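PDB 4Q1Q: autotransporter adhesin/invasin TibA from Escherichia coli, which mediates adhesion to and invasion of human intestinal epithelial cells and bacterial aggregation through intercellular TibA-TibA interaction, and enhances biofilm formation. Local coordinates for residues 74-79 with 95-100; 80-85 with 99-104; 207-212 with 226-231. All blocks are in the same frame, centred on the assembly; numbering follows the deposited sequence.

Interaction 1: residues 74-79 with 95-100. With 289 (D-glycero-alpha-D-manno-heptopyranose), chain V; 289 (D-glycero-alpha-D-manno-heptopyranose), chain B; 289 (D-glycero-alpha-D-manno-heptopyranose), chain C.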
loop_
_atom_site.group_PDB
_atom_site.type_symbol
_atom_site.label_atom_id
_atom_site.label_comp_id
_atom_site.label_asym_id
_atom_site.label_seq_id
_atom_site.Cartn_x
_atom_site.Cartn_y
_atom_site.Cartn_z
ATOM N N SER A 74 -17.619 -0.214 5.708
ATOM C CA SER A 74 -17.294 -0.389 7.115
ATOM C C SER A 74 -17.202 -1.848 7.587
ATOM O O SER A 74 -17.375 -2.113 8.781
ATOM C CB SER A 74 -18.318 0.380 7.961
ATOM O OG SER A 74 -18.599 1.694 7.492
ATOM N N SER A 75 -16.924 -2.780 6.675
ATOM C CA SER A 75 -16.587 -4.149 7.052
ATOM C C SER A 75 -15.415 -4.060 8.008
ATOM O O SER A 75 -14.549 -3.206 7.846
ATOM C CB SER A 75 -16.159 -5.009 5.870
ATOM O OG SER A 75 -17.218 -5.487 5.064
ATOM N N THR A 76 -15.378 -4.937 9.005
ATOM C CA THR A 76 -14.223 -4.985 9.894
ATOM C C THR A 76 -13.697 -6.430 9.974
ATOM O O THR A 76 -14.416 -7.360 10.348
ATOM C CB THR A 76 -14.555 -4.344 11.267
ATOM O OG1 THR A 76 -13.418 -4.402 12.136
ATOM C CG2 THR A 76 -15.693 -5.065 11.963
ATOM N N ILE A 77 -12.428 -6.631 9.624
ATOM C CA ILE A 77 -11.898 -7.984 9.429
ATOM C C ILE A 77 -10.995 -8.372 10.592
ATOM O O ILE A 77 -10.075 -7.629 10.942
ATOM C CB ILE A 77 -11.102 -8.107 8.114
ATOM C CG1 ILE A 77 -11.780 -7.277 7.024
ATOM C CG2 ILE A 77 -10.940 -9.565 7.681
ATOM C CD1 ILE A 77 -10.998 -7.231 5.729
ATOM N N ASN A 78 -11.260 -9.528 11.199
ATOM C CA ASN A 78 -10.454 -9.997 12.329
ATOM C C ASN A 78 -9.717 -11.309 12.073
ATOM O O ASN A 78 -10.045 -12.031 11.125
ATOM C CB ASN A 78 -11.334 -10.132 13.576
ATOM C CG ASN A 78 -11.783 -8.785 14.105
ATOM O OD1 ASN A 78 -10.962 -7.975 14.536
ATOM N ND2 ASN A 78 -13.084 -8.534 14.069
ATOM N N SER A 79 -8.742 -11.573 12.941
ATOM C CA SER A 79 -7.928 -12.793 13.022
ATOM C C SER A 79 -8.559 -13.926 12.234
ATOM O O SER A 79 -9.599 -14.440 12.605
ATOM C CB SER A 79 -7.702 -13.181 14.495
ATOM O OG SER A 79 -7.027 -14.408 14.796
ATOM N N THR A 95 -11.852 -2.004 7.783
ATOM C CA THR A 95 -10.879 -2.050 8.881
ATOM C C THR A 95 -10.324 -3.471 9.039
ATOM O O THR A 95 -11.070 -4.430 9.219
ATOM C CB THR A 95 -11.443 -1.645 10.264
ATOM O OG1 THR A 95 -12.061 -0.352 10.218
ATOM C CG2 THR A 95 -10.325 -1.576 11.293
ATOM N N VAL A 96 -9.004 -3.621 9.005
ATOM C CA VAL A 96 -8.394 -4.942 8.972
ATOM C C VAL A 96 -7.567 -5.056 10.239
ATOM O O VAL A 96 -6.647 -4.266 10.455
ATOM C CB VAL A 96 -7.482 -5.143 7.744
ATOM C CG1 VAL A 96 -7.139 -6.612 7.537
ATOM C CG2 VAL A 96 -8.122 -4.601 6.477
ATOM N N ASN A 97 -7.894 -6.024 11.086
ATOM C CA ASN A 97 -7.145 -6.167 12.335
ATOM C C ASN A 97 -6.219 -7.368 12.260
ATOM O O ASN A 97 -6.217 -8.099 11.269
ATOM C CB ASN A 97 -8.072 -6.300 13.550
ATOM C CG ASN A 97 -8.982 -5.096 13.730
ATOM O OD1 ASN A 97 -8.521 -3.968 13.896
ATOM N ND2 ASN A 97 -10.285 -5.332 13.677
ATOM N N ASN A 98 -5.470 -7.561 13.339
ATOM C CA ASN A 98 -4.594 -8.705 13.519
ATOM C C ASN A 98 -5.123 -9.978 12.891
ATOM O O ASN A 98 -6.200 -10.463 13.235
ATOM C CB ASN A 98 -4.340 -8.935 15.004
ATOM C CG ASN A 98 -3.217 -9.923 15.246
ATOM O OD1 ASN A 98 -2.149 -9.817 14.634
ATOM N ND2 ASN A 98 -3.450 -10.879 16.139
ATOM N N GLY A 99 -4.374 -10.475 11.913
ATOM C CA GLY A 99 -4.714 -11.722 11.243
ATOM C C GLY A 99 -5.825 -11.631 10.225
ATOM O O GLY A 99 -6.194 -12.628 9.608
ATOM N N GLY A 100 -6.353 -10.431 10.010
ATOM C CA GLY A 100 -7.360 -10.226 8.975
ATOM C C GLY A 100 -6.732 -9.915 7.628
ATOM O O GLY A 100 -5.651 -9.343 7.539
HETATM O O7 289 V . -2.997 -19.367 14.142
HETATM C C7 289 V . -3.555 -18.197 14.750
HETATM C C6 289 V . -4.504 -17.517 13.771
HETATM O O6 289 V . -5.671 -18.327 13.599
HETATM C C5 289 V . -4.917 -16.139 14.273
HETATM O O5 289 V . -5.840 -16.279 15.352
HETATM C C1 289 V . -6.354 -15.020 15.784
HETATM C C2 289 V . -5.218 -14.171 16.336
HETATM O O2 289 V . -4.670 -14.803 17.499
HETATM C C3 289 V . -4.123 -13.993 15.294
HETATM O O3 289 V . -2.989 -13.352 15.887
HETATM C C4 289 V . -3.701 -15.345 14.737
HETATM O O4 289 V . -2.810 -15.147 13.634
HETATM O O7 289 B . -16.215 0.903 12.334
HETATM C C7 289 B . -16.411 1.322 10.980
HETATM C C6 289 B . -16.687 2.818 10.873
HETATM O O6 289 B . -15.494 3.531 11.215
HETATM C C5 289 B . -17.154 3.139 9.458
HETATM O O5 289 B . -18.491 2.653 9.324
HETATM C C1 289 B . -19.017 2.817 8.005
HETATM C C2 289 B . -19.171 4.318 7.806
HETATM O O2 289 B . -19.972 4.858 8.864
HETATM C C3 289 B . -17.767 4.908 7.797
HETATM O O3 289 B . -17.818 6.316 7.536
HETATM C C4 289 B . -17.086 4.626 9.131
HETATM O O4 289 B . -15.709 5.011 9.077
HETATM O O7 289 C . -3.859 -6.748 18.875
HETATM C C7 289 C . -2.942 -6.386 17.837
HETATM C C6 289 C . -1.678 -7.226 17.968
HETATM O O6 289 C . -2.017 -8.601 17.779
HETATM C C5 289 C . -0.642 -6.852 16.917
HETATM O O5 289 C . -0.010 -5.625 17.288
HETATM C C1 289 C . 0.823 -5.162 16.223
HETATM C C2 289 C . 2.027 -6.099 16.258
HETATM O O2 289 C . 2.589 -6.154 17.573
HETATM C C3 289 C . 1.530 -7.469 15.811
HETATM O O3 289 C . 2.585 -8.436 15.811
HETATM C C4 289 C . 0.407 -7.943 16.726
HETATM O O4 289 C . -0.165 -9.108 16.122
#
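Ile-77 and Val-96 make the tight part of this contact, lying side by side and pointing the same way from two short parallel strands, with Ile-77 CD1 4.0 Å from Val-96 CG2. The strand backbones are held close: Ile-77 N donates to Thr-95 O at 2.6 Å, and Asn-97 N donates to Ile-77 O at 2.7 Å. The CG2 branch of Ile-77 rests against Gly-100 CA, where the type II turn from Asn-97 to Gly-100 bends the chain toward strand 101-104; a side chain on Gly-100 would run into the Ile-77 carbonyl oxygen. The strands belong to successive coils of a right-handed parallel beta-helix, the fold of autotransporter passenger domains, of which this chain is a fragment, and matching asparagines stack along it. Asn-97 ND2 donates to Asn-78 OD1 at 2.9 Å, the amide planes only 15° apart; the donor stands 41° above the carbonyl plane of Asn-78. Asn-97 OD1 in turn accepts from Asn-116, while Asn-78 ND2 reaches Asn-59 only weakly. Toward the partly exposed turn the segments still touch through backbone, and Ser-79 and Asn-98 engage sugars. Ser-79 OG, anti to the backbone N (chi1 175°), is bonded covalently to C1 of one heptose. Asn-98 reaches between two sugars: its OD1 accepts from O4 of a second heptose at 2.6 Å, and its ND2 makes a weak bond to O3 of the heptose on Ser-79.

Interaction 2: residues 80-85 with 99-104. With 289 (D-glycero-alpha-D-manno-heptopyranose), chain I.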
loop_
_atom_site.group_PDB
_atom_site.type_symbol
_atom_site.label_atom_id
_atom_site.label_comp_id
_atom_site.label_asym_id
_atom_site.label_seq_id
_atom_site.Cartn_x
_atom_site.Cartn_y
_atom_site.Cartn_z
ATOM N N GLY A 80 -7.979 -14.256 11.087
ATOM C CA GLY A 80 -8.386 -15.419 10.304
ATOM C C GLY A 80 -9.580 -15.203 9.407
ATOM O O GLY A 80 -10.008 -16.125 8.720
ATOM N N GLY A 81 -10.127 -13.994 9.381
ATOM C CA GLY A 81 -11.161 -13.684 8.396
ATOM C C GLY A 81 -10.684 -13.038 7.104
ATOM O O GLY A 81 -9.592 -12.462 7.047
ATOM N N HIS A 82 -11.537 -13.103 6.084
ATOM C CA HIS A 82 -11.213 -12.657 4.725
ATOM C C HIS A 82 -12.299 -11.781 4.099
ATOM O O HIS A 82 -13.467 -12.164 4.166
ATOM C CB HIS A 82 -11.022 -13.850 3.782
ATOM C CG HIS A 82 -9.760 -14.618 4.025
ATOM N ND1 HIS A 82 -8.551 -14.251 3.473
ATOM C CD2 HIS A 82 -9.517 -15.726 4.764
ATOM C CE1 HIS A 82 -7.613 -15.090 3.879
ATOM N NE2 HIS A 82 -8.175 -15.994 4.663
ATOM N N GLN A 83 -11.931 -10.624 3.550
ATOM C CA GLN A 83 -12.749 -9.896 2.571
ATOM C C GLN A 83 -12.135 -10.009 1.174
ATOM O O GLN A 83 -10.969 -9.627 1.019
ATOM C CB GLN A 83 -12.871 -8.408 2.909
ATOM C CG GLN A 83 -13.735 -7.632 1.928
ATOM C CD GLN A 83 -13.813 -6.156 2.262
ATOM O OE1 GLN A 83 -12.803 -5.446 2.246
ATOM N NE2 GLN A 83 -15.013 -5.690 2.599
ATOM N N HIS A 84 -12.873 -10.599 0.231
ATOM C CA HIS A 84 -12.473 -10.701 -1.162
ATOM C C HIS A 84 -13.265 -9.672 -1.947
ATOM O O HIS A 84 -14.479 -9.820 -2.105
ATOM C CB HIS A 84 -12.791 -12.066 -1.783
ATOM C CG HIS A 84 -11.975 -13.202 -1.252
ATOM N ND1 HIS A 84 -12.118 -14.492 -1.717
ATOM C CD2 HIS A 84 -11.020 -13.249 -0.290
ATOM C CE1 HIS A 84 -11.313 -15.291 -1.039
ATOM N NE2 HIS A 84 -10.629 -14.560 -0.175
ATOM N N VAL A 85 -12.586 -8.649 -2.456
ATOM C CA VAL A 85 -13.229 -7.679 -3.342
ATOM C C VAL A 85 -12.918 -8.023 -4.777
ATOM O O VAL A 85 -11.841 -7.732 -5.307
ATOM C CB VAL A 85 -12.750 -6.241 -3.120
ATOM C CG1 VAL A 85 -13.503 -5.259 -4.005
ATOM C CG2 VAL A 85 -12.932 -5.874 -1.663
ATOM N N GLY A 99 -4.374 -10.475 11.913
ATOM C CA GLY A 99 -4.714 -11.722 11.243
ATOM C C GLY A 99 -5.825 -11.631 10.225
ATOM O O GLY A 99 -6.194 -12.628 9.608
ATOM N N GLY A 100 -6.353 -10.431 10.010
ATOM C CA GLY A 100 -7.360 -10.226 8.975
ATOM C C GLY A 100 -6.732 -9.915 7.628
ATOM O O GLY A 100 -5.651 -9.343 7.539
ATOM N N ARG A 101 -7.411 -10.310 6.559
ATOM C CA ARG A 101 -6.911 -9.990 5.234
ATOM C C ARG A 101 -8.006 -9.417 4.354
ATOM O O ARG A 101 -9.043 -10.048 4.169
ATOM C CB ARG A 101 -6.376 -11.245 4.547
ATOM C CG ARG A 101 -5.654 -10.936 3.243
ATOM C CD ARG A 101 -5.151 -12.203 2.563
ATOM N NE ARG A 101 -3.946 -12.699 3.223
ATOM C CZ ARG A 101 -3.239 -13.742 2.798
ATOM N NH1 ARG A 101 -3.614 -14.403 1.715
ATOM N NH2 ARG A 101 -2.147 -14.116 3.447
ATOM N N GLN A 102 -7.746 -8.245 3.791
ATOM C CA GLN A 102 -8.504 -7.798 2.632
ATOM C C GLN A 102 -7.708 -8.084 1.361
ATOM O O GLN A 102 -6.556 -7.672 1.276
ATOM C CB GLN A 102 -8.780 -6.301 2.727
ATOM C CG GLN A 102 -9.479 -5.731 1.502
ATOM C CD GLN A 102 -9.617 -4.221 1.562
ATOM O OE1 GLN A 102 -8.633 -3.473 1.568
ATOM N NE2 GLN A 102 -10.858 -3.758 1.616
ATOM N N THR A 103 -8.329 -8.723 0.374
ATOM C CA THR A 103 -7.679 -8.990 -0.897
ATOM C C THR A 103 -8.534 -8.334 -1.960
ATOM O O THR A 103 -9.743 -8.567 -2.003
ATOM C CB THR A 103 -7.577 -10.494 -1.207
ATOM O OG1 THR A 103 -6.794 -11.120 -0.184
ATOM C CG2 THR A 103 -6.939 -10.729 -2.573
ATOM N N VAL A 104 -7.883 -7.538 -2.806
ATOM C CA VAL A 104 -8.541 -6.895 -3.932
ATOM C C VAL A 104 -8.022 -7.478 -5.235
ATOM O O VAL A 104 -6.868 -7.264 -5.649
ATOM C CB VAL A 104 -8.272 -5.380 -3.936
ATOM C CG1 VAL A 104 -9.106 -4.696 -5.010
ATOM C CG2 VAL A 104 -8.494 -4.810 -2.540
HETATM O O7 289 I . -13.405 -13.850 -11.246
HETATM C C7 289 I . -13.002 -13.552 -9.904
HETATM C C6 289 I . -14.127 -13.979 -8.971
HETATM O O6 289 I . -14.373 -15.378 -9.173
HETATM C C5 289 I . -13.776 -13.560 -7.542
HETATM O O5 289 I . -14.997 -12.924 -7.155
HETATM C C1 289 I . -14.956 -12.422 -5.817
HETATM C C2 289 I . -14.819 -13.554 -4.807
HETATM O O2 289 I . -15.929 -14.459 -4.905
HETATM C C3 289 I . -13.473 -14.212 -5.080
HETATM O O3 289 I . -13.376 -15.331 -4.203
HETATM C C4 289 I . -13.343 -14.636 -6.539
HETATM O O4 289 I . -11.955 -14.941 -6.702
#
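The imidazole of His-82 runs beside the aliphatic part of Arg-101, its ring plane at 90° to the guanidinium; His-82 ND1 approaches Arg-101 CB obliquely at 3.9 Å, and His-82 CE1 lies 4.0 Å from Arg-101 CD. The ring of His-84 meets a heptose at its edge, where ND1 and the sugar O3, 2.9 Å apart and in the ring plane, share a hydrogen bond; the same sugar also bonds His-65. Edge-to-face contacts join this ring to those of His-65 and Phe-105. On the other face of the strands, Gln-83 and Gln-102 lie side by side with nearly coplanar amides. Both have CG anti to the backbone N, and both chains extend inward. Gln-102 NE2 donates almost straight along the carbonyl of Gln-83, reaching OE1 at 2.7 Å, and Thr-94 supplies a second bond to that buried oxygen. Backbone bonds zigzag between the strands, among them Thr-103 N to Gln-83 O at 2.9 Å. The glutamine row continues through Gln-64 and Gln-121, as expected of polar stacks inside a beta-helix. Strand 82-85 thus sits between 63-66 and 101-104 on one wall of the solenoid, its inner side chains packing on Ala-91 of strand 90-92 and Ile-77 of strand 76-77.

Interaction 3: residues 207-212 with 226-231. With 289 (D-glycero-alpha-D-manno-heptopyranose), chain D.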
loop_
_atom_site.group_PDB
_atom_site.type_symbol
_atom_site.label_atom_id
_atom_site.label_comp_id
_atom_site.label_asym_id
_atom_site.label_seq_id
_atom_site.Cartn_x
_atom_site.Cartn_y
_atom_site.Cartn_z
ATOM N N THR A 207 10.174 11.271 -6.710
ATOM C CA THR A 207 10.301 11.245 -5.261
ATOM C C THR A 207 10.664 12.626 -4.726
ATOM O O THR A 207 11.480 13.347 -5.306
ATOM C CB THR A 207 11.411 10.255 -4.847
ATOM O OG1 THR A 207 11.203 9.006 -5.514
ATOM C CG2 THR A 207 11.411 9.992 -3.356
ATOM N N SER A 208 10.071 12.965 -3.590
ATOM C CA SER A 208 10.459 14.138 -2.821
ATOM C C SER A 208 10.864 13.690 -1.426
ATOM O O SER A 208 10.110 12.978 -0.767
ATOM C CB SER A 208 9.280 15.113 -2.732
ATOM O OG SER A 208 8.747 15.319 -4.030
ATOM N N ILE A 209 12.037 14.138 -0.981
ATOM C CA ILE A 209 12.582 13.740 0.312
ATOM C C ILE A 209 12.765 14.958 1.227
ATOM O O ILE A 209 13.651 15.791 1.026
ATOM C CB ILE A 209 13.918 12.985 0.130
ATOM C CG1 ILE A 209 13.828 11.997 -1.039
ATOM C CG2 ILE A 209 14.294 12.270 1.423
ATOM C CD1 ILE A 209 15.084 11.195 -1.295
ATOM N N TYR A 210 11.904 15.071 2.230
ATOM C CA TYR A 210 11.912 16.211 3.144
ATOM C C TYR A 210 12.773 15.863 4.356
ATOM O O TYR A 210 13.138 14.700 4.574
ATOM C CB TYR A 210 10.489 16.611 3.568
ATOM C CG TYR A 210 9.577 17.004 2.420
ATOM C CD1 TYR A 210 9.608 18.279 1.861
ATOM C CD2 TYR A 210 8.706 16.081 1.854
ATOM C CE1 TYR A 210 8.795 18.619 0.789
ATOM C CE2 TYR A 210 7.880 16.423 0.797
ATOM C CZ TYR A 210 7.923 17.691 0.265
ATOM O OH TYR A 210 7.076 17.958 -0.789
ATOM N N ASN A 211 13.084 16.890 5.138
ATOM C CA ASN A 211 13.921 16.749 6.329
ATOM C C ASN A 211 13.692 15.445 7.080
ATOM O O ASN A 211 12.557 15.131 7.407
ATOM C CB ASN A 211 13.657 17.894 7.305
ATOM C CG ASN A 211 14.593 17.862 8.497
ATOM O OD1 ASN A 211 15.804 17.777 8.318
ATOM N ND2 ASN A 211 14.042 17.922 9.705
ATOM N N GLY A 212 14.758 14.703 7.369
ATOM C CA GLY A 212 14.645 13.477 8.149
ATOM C C GLY A 212 14.246 12.256 7.340
ATOM O O GLY A 212 14.255 11.140 7.866
ATOM N N THR A 226 14.350 13.114 -8.488
ATOM C CA THR A 226 14.198 13.102 -7.043
ATOM C C THR A 226 14.527 14.490 -6.530
ATOM O O THR A 226 15.445 15.124 -7.046
ATOM C CB THR A 226 15.137 12.076 -6.395
ATOM O OG1 THR A 226 14.879 10.788 -6.964
ATOM C CG2 THR A 226 14.933 12.042 -4.877
ATOM N N THR A 227 13.802 14.967 -5.524
ATOM C CA THR A 227 14.157 16.273 -4.981
ATOM C C THR A 227 14.497 16.040 -3.528
ATOM O O THR A 227 13.702 15.459 -2.801
ATOM C CB THR A 227 13.087 17.379 -5.140
ATOM O OG1 THR A 227 13.006 17.749 -6.513
ATOM C CG2 THR A 227 13.485 18.669 -4.435
ATOM N N VAL A 228 15.702 16.468 -3.158
ATOM C CA VAL A 228 16.176 16.302 -1.790
ATOM C C VAL A 228 16.152 17.670 -1.095
ATOM O O VAL A 228 16.960 18.569 -1.373
ATOM C CB VAL A 228 17.574 15.650 -1.708
ATOM C CG1 VAL A 228 17.824 15.145 -0.293
ATOM C CG2 VAL A 228 17.720 14.508 -2.704
ATOM N N TYR A 229 15.171 17.812 -0.211
ATOM C CA TYR A 229 14.957 19.069 0.491
ATOM C C TYR A 229 15.863 19.017 1.707
ATOM O O TYR A 229 16.343 17.956 2.116
ATOM C CB TYR A 229 13.497 19.284 0.899
ATOM C CG TYR A 229 12.535 19.473 -0.259
ATOM C CD1 TYR A 229 12.525 20.646 -1.013
ATOM C CD2 TYR A 229 11.648 18.460 -0.615
ATOM C CE1 TYR A 229 11.673 20.796 -2.096
ATOM C CE2 TYR A 229 10.786 18.603 -1.681
ATOM C CZ TYR A 229 10.801 19.772 -2.416
ATOM O OH TYR A 229 9.920 19.884 -3.469
ATOM N N SER A 230 16.092 20.194 2.272
ATOM C CA SER A 230 16.917 20.340 3.464
ATOM C C SER A 230 16.653 19.243 4.502
ATOM O O SER A 230 15.515 18.999 4.877
ATOM C CB SER A 230 16.669 21.729 4.058
ATOM O OG SER A 230 17.636 22.101 5.028
ATOM N N GLY A 231 17.706 18.568 4.956
ATOM C CA GLY A 231 17.607 17.453 5.888
ATOM C C GLY A 231 17.285 16.105 5.258
ATOM O O GLY A 231 17.227 15.091 5.966
HETATM O O7 289 D . 14.721 21.762 10.059
HETATM C C7 289 D . 13.838 21.626 8.939
HETATM C C6 289 D . 14.471 21.590 7.546
HETATM O O6 289 D . 13.827 22.581 6.729
HETATM C C5 289 D . 15.984 21.778 7.358
HETATM O O5 289 D . 16.240 23.004 6.667
HETATM C C1 289 D . 17.520 22.931 6.035
HETATM C C2 289 D . 18.681 22.916 7.035
HETATM O O2 289 D . 18.973 24.194 7.621
HETATM C C3 289 D . 18.390 21.831 8.072
HETATM O O3 289 D . 19.253 21.969 9.206
HETATM C C4 289 D . 16.942 21.787 8.547
HETATM O O4 289 D . 16.850 20.570 9.283
#
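Tyr-210 and Tyr-229 run side by side in the same direction, their rings nearly parallel (6° between planes) but slid apart, with centroids 4.6 Å from each other and little overlap; how closely the ring edges approach is doubtful in the model. Ser-208 CB sits at the edge of the Tyr-229 ring, 3.9 Å from its CE2, while Thr-227 CG2 lies over one face, displaced toward the rim. On the buried side Ile-209 crosses Thr-226, and Ile-209 CD1 comes 3.7 Å from Thr-226 CG2. These side chains are set by parallel strand pairing, in which Ile-209 N donates to Thr-227 O at 2.8 Å and Ile-209 O accepts from Tyr-229 N. At the turn Gly-212 N approaches Gly-231 O from above the carbonyl plane, at 2.9 Å, and Arg-214 NH1 bonds the same oxygen. Ser-230 OG carries a covalently linked heptose. A weak bond, 3.1 Å long, joins heptose O4 to Asn-211 OD1. Further out, Ile-191 and Gln-215 pack against Ile-209, and Thr-245 of the next coil touches Val-228. In the beta-helix repeat this tyrosine pair, following Asn-192 of the preceding coil, occupies the position held by Asn-78 and Asn-97 in earlier coils, beside a glycine-containing turn that bears the sugar.

Overall arrangement
From the N terminus, the chain first enters interaction 1 at 74-79 and runs directly into 80-85 of interaction 2; one coil later, 95-100 and 99-104 close both contacts in the same order. The two are therefore staggered rather than nested, overlap at Gly-99 and Gly-100, and join two walls of the same pair of coils around the turn between them. They also meet inside, where Ile-77 CD1 packs on Gln-83 CB. Interaction 3 follows in series, its centre about 35 Å from those of the other two and on the opposite side of the chain's centre. It repeats the coil-to-coil closure of interaction 1 between 207-212 and 226-231, farther along the solenoid.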